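Local coordinates for protein phospho-2-dehydro-3-deoxyheptonate aldolase (Francisella tularensis, PDB 3TQK) that probably condenses phosphoenolpyruvate with D-erythrose 4-phosphate to give 3-deoxy-D-arabino-heptulosonate 7-phosphate, the first step of chorismate biosynthesis, at residues Phe80-Ile84 with Val341-Arg345; Pro15-Ile20 with Thr210-Ser214. The contacts are given in a common frame with arbitrary orientation. Residues are numbered along the deposited sequence.

Contact 1 of 2, residues Phe80-Ile84 with Val341-Arg345; sequences FHKDI and VQVRR
Asp83 is the polar hub, and its two carboxylate oxygens have different partners. Asp83 OD2 accepts a nearly straight hydrogen bond from NE2 of Gln342, 2.9 Å long. Asp83 OD1 forms a salt bridge with NH1 of Arg345 at 3.0 Å; as a hydrogen bond this pair is weak. The m rotamer of Asp83 brings the carboxylate close to the helix end. NH2 of Arg345 donates to Lys82 O at 3.2 Å, and its NH1 makes a weak 3.4 Å bond to the same Lys82 O. Both acceptors lie near the guanidinium plane, at its edge. The strongest polar partner of Arg345 is outside the segments: its NE forms a salt bridge with Asp49.

Segment 80-84 runs from the end of helix 63-80 through a short loop into strand 84-89. The other segment ends helix 327-344, which follows the last barrel strand, 293-299. The contact ties an alpha-beta loop of the TIM barrel to the C-terminal helix. Phe80 O receives Asp83 N at 2.9 Å and, weakly, Ile84 N at 2.8 Å. Arg345 leaves helical geometry at phi/psi -74/135, yet its N still bonds to Val341 O at 3.1 Å. Its side chain runs back past the last turn with chi1 m and chi2 and chi3 t.

Asp83 and Val341 are nearest in register, with CA atoms 6.0 Å apart. Val341, chi1 t, points toward the loop. Val341 CG2 lies 3.5 Å from Asp83 O, and its CG1 3.9 Å from Asp83 OD1. Farther inward, Phe80 packs on Leu334 and Ala338, and Ile84 on Leu337.

Contact 2 of 2, residues Pro15-Ile20 with Thr210-Ser214; sequences PAEVLI and TKSGS
Thr210 opens a type I beta turn, with Gly213 N bonded to Thr210 O at 3.1 Å. Thr210 N also bonds to Ser214 O at 2.8 Å, so strands 205-209 and 215-220 form a 3:5 hairpin, a type I turn plus G1 bulge. Thr210 OG1, chi1 p, accepts from Ser214 N at 3.1 Å and shares a hydrogen bond of 2.7 Å with Ser212 OG. Thr210 O accepts from a water at 2.9 Å, which accepts from Ala16 N at 3.1 Å.

Lys211 takes the second position of the turn, at phi/psi -69/-24. Lys211 O accepts from Glu17 N at 2.8 Å, in the first turn of helix 16-22. Lys211 CA lies 4.9 Å from Ala16 CA. The Lys211 side chain is m, t, t, p; its CD meets Ile20 CD1 at 3.8 Å, and its NZ bonds to Gln148.

Ser212 turns its CB away from the helix overall, but its CA is 3.6 Å from Glu17 CD. Pro15, the N-cap residue, sets its CB 3.5 Å from Ser212 C.

Gly213, at the bulge position, has phi/psi 81/22, and its CA is 4.6 Å from Pro15 CA. The positive phi favours glycine, and a CB would also crowd Pro15 CB. Ser214 leads into strand 215-220.

Proline carries no hydroxyl to cap the helix. The Lys211 carbonyl and the water instead take up the NH groups of Glu17 and Ala16.

In the fold
The contacts lie on opposite sides of the chain's centre, with centres about 41 Å apart. Contact 1 is partly buried and belongs to the barrel, between an alpha-beta loop and the C-terminal helix. Contact 2 is a surface contact between two additions to the barrel, the N-terminal helix 16-22 and the hairpin 205-220. They share no helix or strand. Contact 1 relies on side chains at a helix C-terminus, which bind a carboxylate and a loop carbonyl. Contact 2 relies on backbone groups and a water at a helix N-terminus. Contact 2 also borders the second subunit through Thr210 and Gly213, whereas no other chain of the assembly touches contact 1. Both lie away from the manganese site.

Contact 1 of 2, residues Phe80-Ile84 with Val341-Arg345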
# COMPACT_ATOMS: atom_id res chain seq x y z
N PHE A 80 21.79 -18.44 -24.55
CA PHE A 80 20.88 -17.36 -24.90
C PHE A 80 21.36 -15.94 -24.62
O PHE A 80 20.66 -14.98 -24.93
CB PHE A 80 19.55 -17.55 -24.16
CG PHE A 80 18.82 -18.79 -24.56
CD1 PHE A 80 18.31 -18.93 -25.84
CD2 PHE A 80 18.62 -19.82 -23.64
CE1 PHE A 80 17.64 -20.08 -26.21
CE2 PHE A 80 17.94 -20.96 -24.00
CZ PHE A 80 17.45 -21.10 -25.29
N HIS A 81 22.55 -15.81 -24.05
CA HIS A 81 22.97 -14.55 -23.42
C HIS A 81 23.23 -13.39 -24.41
O HIS A 81 23.23 -12.22 -24.01
CB HIS A 81 24.21 -14.77 -22.55
CG HIS A 81 25.47 -14.93 -23.34
ND1 HIS A 81 25.89 -16.15 -23.83
CD2 HIS A 81 26.39 -14.03 -23.74
CE1 HIS A 81 27.02 -15.99 -24.50
NE2 HIS A 81 27.35 -14.71 -24.45
N LYS A 82 23.46 -13.71 -25.68
CA LYS A 82 23.58 -12.68 -26.70
C LYS A 82 22.22 -12.03 -27.02
O LYS A 82 22.18 -10.88 -27.49
CB LYS A 82 24.19 -13.24 -27.99
CG LYS A 82 25.60 -13.77 -27.81
CD LYS A 82 26.21 -14.27 -29.12
CE LYS A 82 26.99 -15.57 -28.93
NZ LYS A 82 27.50 -16.12 -30.24
N ASP A 83 21.13 -12.75 -26.73
CA ASP A 83 19.77 -12.34 -27.08
C ASP A 83 18.89 -11.99 -25.89
O ASP A 83 17.95 -11.22 -26.02
CB ASP A 83 19.10 -13.46 -27.87
CG ASP A 83 19.84 -13.77 -29.14
OD1 ASP A 83 20.25 -12.80 -29.80
OD2 ASP A 83 20.00 -14.96 -29.49
N ILE A 84 19.21 -12.54 -24.73
CA ILE A 84 18.32 -12.53 -23.58
C ILE A 84 19.11 -12.32 -22.30
O ILE A 84 20.17 -12.91 -22.13
CB ILE A 84 17.63 -13.91 -23.49
CG1 ILE A 84 16.38 -13.95 -24.34
CG2 ILE A 84 17.23 -14.25 -22.09
CD1 ILE A 84 15.78 -15.37 -24.37
N VAL A 341 14.27 -11.79 -30.86
CA VAL A 341 15.34 -10.79 -30.82
C VAL A 341 16.20 -10.86 -32.09
O VAL A 341 16.53 -9.83 -32.67
CB VAL A 341 16.22 -10.94 -29.57
CG1 VAL A 341 17.45 -10.02 -29.65
CG2 VAL A 341 15.41 -10.63 -28.31
N GLN A 342 16.54 -12.07 -32.53
CA GLN A 342 17.35 -12.20 -33.74
C GLN A 342 16.69 -11.52 -34.95
O GLN A 342 17.35 -10.82 -35.72
CB GLN A 342 17.66 -13.68 -34.03
CG GLN A 342 18.62 -14.29 -33.01
CD GLN A 342 18.54 -15.80 -32.94
OE1 GLN A 342 18.09 -16.45 -33.87
NE2 GLN A 342 18.98 -16.37 -31.83
N VAL A 343 15.38 -11.70 -35.09
CA VAL A 343 14.63 -11.08 -36.18
C VAL A 343 14.49 -9.58 -35.97
O VAL A 343 14.47 -8.79 -36.92
CB VAL A 343 13.24 -11.73 -36.34
CG1 VAL A 343 12.37 -10.95 -37.33
CG2 VAL A 343 13.38 -13.18 -36.79
N ARG A 344 14.40 -9.17 -34.71
CA ARG A 344 14.36 -7.75 -34.39
C ARG A 344 15.59 -7.05 -34.96
O ARG A 344 15.46 -5.96 -35.51
CB ARG A 344 14.29 -7.54 -32.87
CG ARG A 344 14.19 -6.11 -32.47
CD ARG A 344 14.36 -5.95 -30.98
NE ARG A 344 13.10 -5.81 -30.28
CZ ARG A 344 12.99 -5.68 -28.96
NH1 ARG A 344 14.08 -5.69 -28.19
NH2 ARG A 344 11.79 -5.54 -28.41
N ARG A 345 16.76 -7.68 -34.86
CA ARG A 345 18.02 -7.01 -35.15
C ARG A 345 18.34 -6.75 -36.63
O ARG A 345 18.19 -7.63 -37.49
CB ARG A 345 19.19 -7.76 -34.51
CG ARG A 345 19.21 -7.65 -32.99
CD ARG A 345 20.60 -7.88 -32.44
NE ARG A 345 20.64 -7.68 -30.99
CZ ARG A 345 20.74 -8.64 -30.09
NH1 ARG A 345 20.83 -9.92 -30.44
NH2 ARG A 345 20.78 -8.31 -28.81

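Contact 2 of 2, residues Pro15-Ile20 with Thr210-Ser214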
# COMPACT_ATOMS: atom_id res chain seq x y z
N PRO A 15 18.14 -7.82 13.65
CA PRO A 15 18.39 -6.80 12.62
C PRO A 15 19.24 -7.30 11.48
O PRO A 15 20.00 -8.25 11.65
CB PRO A 15 19.11 -5.68 13.38
CG PRO A 15 19.54 -6.25 14.66
CD PRO A 15 18.69 -7.44 14.95
N ALA A 16 19.09 -6.67 10.32
CA ALA A 16 19.76 -7.09 9.09
C ALA A 16 21.26 -7.14 9.27
O ALA A 16 21.93 -8.01 8.71
CB ALA A 16 19.39 -6.16 7.93
N GLU A 17 21.79 -6.20 10.05
CA GLU A 17 23.21 -6.18 10.43
C GLU A 17 23.76 -7.57 10.73
O GLU A 17 24.85 -7.94 10.30
CB GLU A 17 23.38 -5.43 11.75
CG GLU A 17 23.87 -4.03 11.67
CD GLU A 17 24.08 -3.44 13.04
OE1 GLU A 17 23.61 -4.03 14.05
OE2 GLU A 17 24.72 -2.38 13.11
N VAL A 18 23.00 -8.28 11.56
CA VAL A 18 23.45 -9.54 12.10
C VAL A 18 23.44 -10.58 10.99
O VAL A 18 24.41 -11.30 10.80
CB VAL A 18 22.58 -9.96 13.31
CG1 VAL A 18 22.92 -11.36 13.74
CG2 VAL A 18 22.76 -8.97 14.47
N LEU A 19 22.36 -10.62 10.21
CA LEU A 19 22.28 -11.58 9.12
C LEU A 19 23.31 -11.29 8.04
O LEU A 19 23.78 -12.21 7.38
CB LEU A 19 20.88 -11.63 8.50
CG LEU A 19 19.70 -11.89 9.44
CD1 LEU A 19 18.49 -12.47 8.66
CD2 LEU A 19 20.10 -12.78 10.58
N ILE A 20 23.63 -10.01 7.84
CA ILE A 20 24.68 -9.61 6.90
C ILE A 20 26.05 -10.07 7.37
O ILE A 20 26.86 -10.50 6.56
CB ILE A 20 24.64 -8.08 6.62
CG1 ILE A 20 23.37 -7.74 5.82
CG2 ILE A 20 25.90 -7.62 5.82
CD1 ILE A 20 22.99 -6.27 5.80
N THR A 210 16.83 1.06 9.38
CA THR A 210 18.25 0.88 9.15
C THR A 210 18.66 -0.58 9.25
O THR A 210 17.89 -1.44 9.69
CB THR A 210 19.07 1.63 10.21
OG1 THR A 210 18.84 1.01 11.48
CG2 THR A 210 18.69 3.12 10.28
N LYS A 211 19.90 -0.88 8.90
CA LYS A 211 20.41 -2.25 9.03
C LYS A 211 20.57 -2.62 10.50
O LYS A 211 20.53 -3.80 10.84
CB LYS A 211 21.72 -2.43 8.25
CG LYS A 211 21.49 -2.51 6.74
CD LYS A 211 22.78 -2.45 5.95
CE LYS A 211 22.54 -2.46 4.45
NZ LYS A 211 21.80 -1.28 3.92
N SER A 212 20.73 -1.62 11.37
CA SER A 212 20.79 -1.88 12.81
C SER A 212 19.42 -2.18 13.44
O SER A 212 19.34 -2.40 14.63
CB SER A 212 21.43 -0.69 13.55
OG SER A 212 20.57 0.44 13.48
N GLY A 213 18.35 -2.16 12.64
CA GLY A 213 16.99 -2.43 13.15
C GLY A 213 16.32 -1.24 13.81
O GLY A 213 15.40 -1.42 14.59
N SER A 214 16.78 -0.04 13.48
CA SER A 214 16.22 1.19 14.00
C SER A 214 15.35 1.88 12.97
O SER A 214 15.52 1.65 11.79
CB SER A 214 17.36 2.14 14.38
OG SER A 214 16.84 3.45 14.62
O HOH W 1 17.21 -4.21 9.80